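Local coordinates for protein metallo-carboxypeptidase (Pseudomonas aeruginosa, PDB 4A39) that probably removes C-terminal amino acids from peptide or protein substrates as a zinc-dependent, cytosolic-type carboxypeptidase of the M14 family, at residues R241-P246 against W255-E260. Sequence-based numbering, arbitrary orientation.
Sequences RAWLEP and WFVQQE. With GEM ((2-guanidinoethylmercapto)succinic acid), chain D.
Gln258 sets CG anti to its carbonyl carbon (chi1 -78°) and runs extended beyond it, so its amide reaches from helix 252-264 to the loop that carries Arg241 of the ligand pocket in this M14 zinc carboxypeptidase fold. Trp243 also has CG anti to the carbonyl carbon, and its indole crosses that amide obliquely, the two planes 28° apart. The pair illustrates how a glutamine can fasten an irregular loop to a helix: NE2 of Gln258 donates to O of Trp243 at 2.9 Å, in the carbonyl plane and on a lone pair, and thereby satisfies a buried polar group. The same nitrogen lies 3.4 Å from CE3 of Trp243, while the outer corner of the indole, CH2, meets CG1 of Val257 at 4.0 Å. On the amide's oxygen side, CG of Pro246 packs against OE1 of Gln258 at 3.6 Å, and the proline carbonyl comes to the edge of the Trp255 ring. The indole is fixed further by NE1, bonded to Gln179, and by packing on Phe335 and Val336 of helix 332-340. The segment 241-246 begins in the ligand pocket, at Arg241, where Arg231 and Asn240 also bind the inhibitor. Bent at chi2, Arg241 presents its guanidinium edge-on to one inhibitor carboxylate in a two-pronged grip: NH2 to O15 at 3.0 Å, and NH1 to O14, also at 3.0 Å and nearly straight at 175°.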
loop_
_atom_site.group_PDB
_atom_site.type_symbol
_atom_site.label_atom_id
_atom_site.label_comp_id
_atom_site.label_asym_id
_atom_site.label_seq_id
_atom_site.Cartn_x
_atom_site.Cartn_y
_atom_site.Cartn_z
ATOM N N ARG A 241 -2.735 -5.997 13.252
ATOM C CA ARG A 241 -2.629 -6.978 14.327
ATOM C C ARG A 241 -3.686 -6.582 15.361
ATOM O O ARG A 241 -3.709 -7.108 16.473
ATOM C CB ARG A 241 -1.243 -6.946 14.981
ATOM C CG ARG A 241 -0.105 -7.406 14.083
ATOM C CD ARG A 241 -0.215 -8.882 13.742
ATOM N NE ARG A 241 0.916 -9.312 12.924
ATOM C CZ ARG A 241 1.065 -9.007 11.638
ATOM N NH1 ARG A 241 0.150 -8.278 11.011
ATOM N NH2 ARG A 241 2.147 -9.408 10.981
ATOM N N ALA A 242 -4.566 -5.654 14.979
ATOM C CA ALA A 242 -5.602 -5.165 15.887
ATOM C C ALA A 242 -7.021 -5.562 15.512
ATOM O O ALA A 242 -7.980 -5.028 16.070
ATOM C CB ALA A 242 -5.518 -3.645 15.990
ATOM N N TRP A 243 -7.175 -6.508 14.594
ATOM C CA TRP A 243 -8.519 -6.882 14.183
ATOM C C TRP A 243 -9.269 -7.831 15.107
ATOM O O TRP A 243 -10.497 -7.886 15.081
ATOM C CB TRP A 243 -8.487 -7.414 12.752
ATOM C CG TRP A 243 -8.156 -6.315 11.790
ATOM C CD1 TRP A 243 -6.947 -5.697 11.637
ATOM C CD2 TRP A 243 -9.067 -5.636 10.915
ATOM N NE1 TRP A 243 -7.048 -4.673 10.725
ATOM C CE2 TRP A 243 -8.337 -4.613 10.266
ATOM C CE3 TRP A 243 -10.427 -5.790 10.617
ATOM C CZ2 TRP A 243 -8.922 -3.748 9.339
ATOM C CZ3 TRP A 243 -11.010 -4.928 9.692
ATOM C CH2 TRP A 243 -10.258 -3.920 9.065
ATOM N N LEU A 244 -8.543 -8.567 15.936
ATOM C CA LEU A 244 -9.199 -9.480 16.858
ATOM C C LEU A 244 -9.695 -8.695 18.070
ATOM O O LEU A 244 -10.741 -9.008 18.642
ATOM C CB LEU A 244 -8.225 -10.576 17.299
ATOM C CG LEU A 244 -8.806 -11.748 18.090
ATOM C CD1 LEU A 244 -9.926 -12.413 17.292
ATOM C CD2 LEU A 244 -7.694 -12.744 18.394
ATOM N N GLU A 245 -8.948 -7.662 18.450
ATOM C CA GLU A 245 -9.302 -6.836 19.601
ATOM C C GLU A 245 -9.029 -5.349 19.350
ATOM O O GLU A 245 -8.100 -4.768 19.923
ATOM C CB GLU A 245 -8.520 -7.306 20.830
ATOM C CG GLU A 245 -8.741 -8.772 21.169
ATOM C CD GLU A 245 -7.826 -9.269 22.270
ATOM O OE1 GLU A 245 -6.591 -9.216 22.091
ATOM O OE2 GLU A 245 -8.341 -9.719 23.316
ATOM N N PRO A 246 -9.843 -4.713 18.490
ATOM C CA PRO A 246 -9.685 -3.293 18.168
ATOM C C PRO A 246 -10.045 -2.380 19.335
ATOM O O PRO A 246 -10.762 -2.779 20.253
ATOM C CB PRO A 246 -10.607 -3.108 16.966
ATOM C CG PRO A 246 -11.702 -4.074 17.244
ATOM C CD PRO A 246 -10.955 -5.301 17.723
ATOM N N TRP A 255 -11.211 0.214 14.425
ATOM C CA TRP A 255 -12.488 0.179 15.135
ATOM C C TRP A 255 -13.592 0.736 14.234
ATOM O O TRP A 255 -14.705 0.200 14.178
ATOM C CB TRP A 255 -12.384 1.004 16.424
ATOM C CG TRP A 255 -13.656 1.075 17.210
ATOM C CD1 TRP A 255 -14.679 1.965 17.042
ATOM C CD2 TRP A 255 -14.053 0.201 18.269
ATOM N NE1 TRP A 255 -15.691 1.697 17.933
ATOM C CE2 TRP A 255 -15.333 0.618 18.699
ATOM C CE3 TRP A 255 -13.452 -0.897 18.898
ATOM C CZ2 TRP A 255 -16.023 -0.025 19.730
ATOM C CZ3 TRP A 255 -14.139 -1.537 19.926
ATOM C CH2 TRP A 255 -15.412 -1.099 20.330
ATOM N N PHE A 256 -13.265 1.811 13.528
ATOM C CA PHE A 256 -14.184 2.470 12.607
ATOM C C PHE A 256 -14.646 1.528 11.503
ATOM O O PHE A 256 -15.845 1.342 11.292
ATOM C CB PHE A 256 -13.498 3.692 11.982
ATOM C CG PHE A 256 -14.194 4.229 10.758
ATOM C CD1 PHE A 256 -15.503 4.697 10.828
ATOM C CD2 PHE A 256 -13.529 4.283 9.536
ATOM C CE1 PHE A 256 -16.141 5.212 9.694
ATOM C CE2 PHE A 256 -14.156 4.793 8.402
ATOM C CZ PHE A 256 -15.465 5.260 8.483
ATOM N N VAL A 257 -13.693 0.932 10.797
ATOM C CA VAL A 257 -14.037 0.033 9.701
ATOM C C VAL A 257 -14.869 -1.160 10.148
ATOM O O VAL A 257 -15.840 -1.518 9.480
ATOM C CB VAL A 257 -12.773 -0.457 8.965
ATOM C CG1 VAL A 257 -13.155 -1.426 7.851
ATOM C CG2 VAL A 257 -12.031 0.740 8.386
ATOM N N GLN A 258 -14.505 -1.773 11.270
ATOM C CA GLN A 258 -15.263 -2.920 11.760
ATOM C C GLN A 258 -16.713 -2.563 12.083
ATOM O O GLN A 258 -17.614 -3.372 11.873
ATOM C CB GLN A 258 -14.582 -3.540 12.984
ATOM C CG GLN A 258 -13.373 -4.403 12.619
ATOM C CD GLN A 258 -12.870 -5.255 13.772
ATOM O OE1 GLN A 258 -13.643 -5.676 14.635
ATOM N NE2 GLN A 258 -11.569 -5.537 13.776
ATOM N N GLN A 259 -16.946 -1.355 12.585
ATOM C CA GLN A 259 -18.311 -0.945 12.904
ATOM C C GLN A 259 -19.139 -0.804 11.631
ATOM O O GLN A 259 -20.311 -1.194 11.588
ATOM C CB GLN A 259 -18.308 0.382 13.671
ATOM C CG GLN A 259 -17.760 0.273 15.087
ATOM C CD GLN A 259 -18.609 -0.623 15.979
ATOM O OE1 GLN A 259 -18.249 -0.897 17.123
ATOM N NE2 GLN A 259 -19.744 -1.079 15.458
ATOM N N GLU A 260 -18.526 -0.244 10.592
ATOM C CA GLU A 260 -19.208 -0.053 9.320
ATOM C C GLU A 260 -19.455 -1.398 8.644
ATOM O O GLU A 260 -20.489 -1.598 8.001
ATOM C CB GLU A 260 -18.382 0.855 8.402
ATOM C CG GLU A 260 -18.262 2.296 8.893
ATOM C CD GLU A 260 -19.611 2.973 9.070
ATOM O OE1 GLU A 260 -20.476 2.820 8.181
ATOM O OE2 GLU A 260 -19.806 3.668 10.090
HETATM C C8 GEM D . 1.253 -8.790 6.271
HETATM S S7 GEM D . -0.353 -8.435 5.469
HETATM C C6 GEM D . -0.980 -10.134 5.208
HETATM C C5 GEM D . 0.108 -11.194 5.015
HETATM N N3 GEM D . 0.812 -11.446 6.280
HETATM C C1 GEM D . 0.713 -12.641 6.858
HETATM N N4 GEM D . -0.032 -13.586 6.289
HETATM N N2 GEM D . 1.342 -12.895 8.001
HETATM C C9 GEM D . 1.347 -8.140 7.653
HETATM O O14 GEM D . 0.327 -7.565 8.096
HETATM O O15 GEM D . 2.444 -8.232 8.241
HETATM C C10 GEM D . 2.418 -8.346 5.384
HETATM C C11 GEM D . 2.399 -6.837 5.129
HETATM O O12 GEM D . 2.464 -6.452 3.941
HETATM O O13 GEM D . 2.339 -6.097 6.134
#